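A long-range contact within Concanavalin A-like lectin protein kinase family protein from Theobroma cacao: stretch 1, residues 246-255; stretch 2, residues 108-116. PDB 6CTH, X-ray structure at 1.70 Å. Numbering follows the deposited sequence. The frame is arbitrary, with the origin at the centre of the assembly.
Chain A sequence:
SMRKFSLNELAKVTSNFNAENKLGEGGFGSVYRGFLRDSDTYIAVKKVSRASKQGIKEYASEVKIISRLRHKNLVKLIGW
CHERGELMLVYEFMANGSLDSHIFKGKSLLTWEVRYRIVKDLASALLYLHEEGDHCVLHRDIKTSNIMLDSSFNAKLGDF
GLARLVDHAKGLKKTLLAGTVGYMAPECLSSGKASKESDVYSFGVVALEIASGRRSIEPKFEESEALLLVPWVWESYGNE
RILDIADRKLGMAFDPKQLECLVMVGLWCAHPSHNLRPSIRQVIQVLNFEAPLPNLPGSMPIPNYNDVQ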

# COMPACT_ATOMS: atom_id res chain seq x y z
N ALA A 246 8.64 -5.27 17.68
CA ALA A 246 8.05 -6.42 17.01
C ALA A 246 6.65 -6.73 17.47
O ALA A 246 6.32 -6.60 18.67
CB ALA A 246 8.92 -7.64 17.18
N ASP A 247 5.81 -7.07 16.51
CA ASP A 247 4.43 -7.48 16.75
C ASP A 247 4.40 -8.51 17.90
O ASP A 247 5.04 -9.58 17.80
CB ASP A 247 3.85 -8.08 15.47
CG ASP A 247 2.36 -8.29 15.53
OD1 ASP A 247 1.77 -8.44 16.66
OD2 ASP A 247 1.74 -8.31 14.43
N ARG A 248 3.68 -8.17 18.97
CA ARG A 248 3.52 -9.03 20.14
C ARG A 248 3.05 -10.44 19.74
O ARG A 248 3.53 -11.42 20.30
CB ARG A 248 2.57 -8.38 21.19
N LYS A 249 2.21 -10.52 18.73
CA LYS A 249 1.63 -11.78 18.28
C LYS A 249 2.64 -12.79 17.75
O LYS A 249 2.35 -13.97 17.66
CB LYS A 249 0.51 -11.52 17.29
CG LYS A 249 -0.77 -11.06 17.97
CD LYS A 249 -1.54 -10.09 17.11
CE LYS A 249 -2.99 -10.00 17.56
NZ LYS A 249 -3.12 -9.84 19.03
N LEU A 250 3.80 -12.31 17.36
CA LEU A 250 4.84 -13.18 16.86
C LEU A 250 5.57 -13.94 17.96
O LEU A 250 6.25 -14.92 17.65
CB LEU A 250 5.86 -12.38 16.05
CG LEU A 250 5.32 -11.92 14.68
CD1 LEU A 250 6.20 -10.82 14.13
CD2 LEU A 250 5.25 -13.07 13.70
N GLY A 251 5.43 -13.50 19.21
CA GLY A 251 6.26 -14.00 20.30
C GLY A 251 7.71 -13.89 19.90
O GLY A 251 8.15 -12.85 19.42
N MET A 252 8.47 -14.97 20.06
CA MET A 252 9.90 -14.96 19.71
C MET A 252 10.20 -15.53 18.32
O MET A 252 11.37 -15.66 17.96
CB MET A 252 10.72 -15.67 20.80
CG MET A 252 10.67 -14.99 22.18
SD MET A 252 11.03 -13.20 22.22
CE MET A 252 9.44 -12.47 22.69
N ALA A 253 9.17 -15.83 17.53
CA ALA A 253 9.34 -16.41 16.18
C ALA A 253 9.55 -15.32 15.14
O ALA A 253 8.67 -15.00 14.34
CB ALA A 253 8.14 -17.27 15.82
N PHE A 254 10.73 -14.73 15.18
CA PHE A 254 11.17 -13.79 14.18
C PHE A 254 12.69 -13.73 14.18
O PHE A 254 13.34 -14.11 15.15
CB PHE A 254 10.55 -12.40 14.41
CG PHE A 254 11.02 -11.70 15.66
CD1 PHE A 254 12.17 -10.94 15.66
CD2 PHE A 254 10.26 -11.78 16.83
CE1 PHE A 254 12.61 -10.29 16.81
CE2 PHE A 254 10.69 -11.12 17.97
CZ PHE A 254 11.86 -10.38 17.97
N ASP A 255 13.23 -13.23 13.07
CA ASP A 255 14.66 -13.10 12.86
C ASP A 255 15.12 -11.69 13.34
O ASP A 255 14.76 -10.69 12.74
CB ASP A 255 14.92 -13.32 11.37
CG ASP A 255 16.38 -13.35 11.02
OD1 ASP A 255 17.17 -12.69 11.68
OD2 ASP A 255 16.70 -14.02 10.02
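Stretch 2 (108-116) SLLTWEVRY

Stretch 2 approaches stretch 1 as an extended segment, S108 to T111, that turns into a helix at W112 and continues helical through Y116 and beyond. T111 occupies the N-cap position: its OG1 accepts from V114 N at 3.1 Å, and the first helical turn is closed by R115 N bonding to T111 O at 3.0 Å. The two stretches run in the same general sense along the contact, with the CA of L109 nearest that of K249 (7.5 Å), the CA of T111 nearest that of L250 (7.1 Å) and the CA of W112 nearest that of F254 (5.2 Å). Together they bury 417 Å², although touching residues are at least 132 positions apart in sequence.

W112 covers the most surface. The CA-to-CB bond of W112 points toward stretch 1, and its chi1 is 177° (t). The backbone of D255 lies over one face of the ring, D255 N being 3.6 Å from W112 CD1, while L250 CD1 reaches the ring edge, 4.1 Å from W112 CE3. Nearer the main chain, F254 CB packs on W112 CB at 3.6 Å; the phenyl ring itself leads away from stretch 2. A water joins the two backbones here, accepting from W112 N at 3.0 Å and donating to A253 O at 2.6 Å, so that the W112 amide is linked to stretch 1 through the water; no direct hydrogen bond joins the two backbones.

L250, the first residue of a type II' turn that ends at A253, is the residue of stretch 1 with the largest area covered by stretch 2 (75 Å²). Its CA-to-CB bond points sideways, but the m, t rotamer brings its end closer to stretch 2: L250 CD2 lies 3.6 Å from L110 O and 3.8 Å from W112 N, while L250 CD1 sits over one face of the R115 guanidinium, 4.0 Å from R115 CZ.

That guanidinium is held from both stretches. R115 NH1 and NH2 both donate to D247 OD2, at 2.8 and 3.0 Å, forming a salt bridge in which the carboxylate oxygen lies at the guanidinium edge. R115 NE and NH2 also donate to L110 O, at 2.7 and 3.1 Å, tying the helix back to the extended segment. D247 OD1 meanwhile accepts from K249 N at 3.0 Å, so the same carboxylate braces the 3-10 segment. L109 packs against K249, with L109 CD2 3.6 Å from K249 O and L109 CD1 3.8 Å from K249 CB.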

# COMPACT_ATOMS: atom_id res chain seq x y z
N SER A 108 -5.47 -13.46 9.62
CA SER A 108 -4.51 -14.53 9.94
C SER A 108 -3.31 -13.89 10.63
O SER A 108 -3.18 -12.68 10.64
CB SER A 108 -4.06 -15.29 8.70
OG SER A 108 -3.11 -14.55 7.92
N LEU A 109 -2.44 -14.72 11.19
CA LEU A 109 -1.18 -14.26 11.76
C LEU A 109 -0.17 -14.44 10.66
O LEU A 109 0.10 -15.57 10.25
CB LEU A 109 -0.75 -15.09 12.97
CG LEU A 109 0.62 -14.74 13.59
CD1 LEU A 109 0.68 -13.26 13.97
CD2 LEU A 109 0.95 -15.61 14.79
N LEU A 110 0.39 -13.33 10.19
CA LEU A 110 1.46 -13.38 9.20
C LEU A 110 2.77 -13.70 9.88
O LEU A 110 3.18 -12.97 10.78
CB LEU A 110 1.54 -12.07 8.40
CG LEU A 110 0.33 -11.81 7.46
CD1 LEU A 110 0.54 -10.57 6.62
CD2 LEU A 110 0.03 -12.96 6.52
N THR A 111 3.44 -14.77 9.46
CA THR A 111 4.76 -15.12 10.00
C THR A 111 5.78 -14.02 9.67
O THR A 111 5.57 -13.20 8.74
CB THR A 111 5.35 -16.42 9.41
OG1 THR A 111 5.61 -16.27 8.01
CG2 THR A 111 4.41 -17.64 9.62
N TRP A 112 6.87 -14.01 10.43
CA TRP A 112 7.96 -13.09 10.18
C TRP A 112 8.47 -13.25 8.74
O TRP A 112 8.69 -12.24 8.06
CB TRP A 112 9.13 -13.25 11.16
CG TRP A 112 10.18 -12.32 10.74
CD1 TRP A 112 11.30 -12.63 10.04
CD2 TRP A 112 10.15 -10.90 10.87
NE1 TRP A 112 11.98 -11.48 9.75
CE2 TRP A 112 11.28 -10.41 10.23
CE3 TRP A 112 9.25 -10.00 11.44
CZ2 TRP A 112 11.58 -9.04 10.20
CZ3 TRP A 112 9.55 -8.63 11.40
CH2 TRP A 112 10.70 -8.18 10.76
N GLU A 113 8.69 -14.49 8.30
CA GLU A 113 9.24 -14.73 6.97
C GLU A 113 8.32 -14.15 5.86
O GLU A 113 8.79 -13.51 4.91
CB GLU A 113 9.52 -16.23 6.75
N VAL A 114 7.02 -14.33 6.01
CA VAL A 114 6.07 -13.76 5.07
C VAL A 114 6.08 -12.22 5.11
O VAL A 114 6.08 -11.60 4.06
CB VAL A 114 4.66 -14.35 5.27
CG1 VAL A 114 3.61 -13.53 4.52
CG2 VAL A 114 4.63 -15.81 4.82
N ARG A 115 6.15 -11.63 6.29
CA ARG A 115 6.17 -10.17 6.39
C ARG A 115 7.38 -9.51 5.72
O ARG A 115 7.24 -8.50 5.04
CB ARG A 115 6.14 -9.74 7.86
CG ARG A 115 4.81 -9.99 8.55
CD ARG A 115 4.88 -9.60 10.02
NE ARG A 115 3.89 -10.32 10.81
CZ ARG A 115 3.16 -9.76 11.77
NH1 ARG A 115 3.31 -8.49 12.07
NH2 ARG A 115 2.28 -10.50 12.43
N TYR A 116 8.55 -10.09 5.91
CA TYR A 116 9.80 -9.56 5.34
C TYR A 116 9.72 -9.70 3.81
O TYR A 116 10.14 -8.81 3.10
CB TYR A 116 11.01 -10.28 5.89
CG TYR A 116 12.32 -9.49 5.84
CD1 TYR A 116 12.48 -8.33 6.56
CD2 TYR A 116 13.39 -9.94 5.10
CE1 TYR A 116 13.66 -7.61 6.52
CE2 TYR A 116 14.60 -9.23 5.04
CZ TYR A 116 14.71 -8.07 5.74
OH TYR A 116 15.89 -7.38 5.75
O HOH W 1 6.92 -15.94 12.70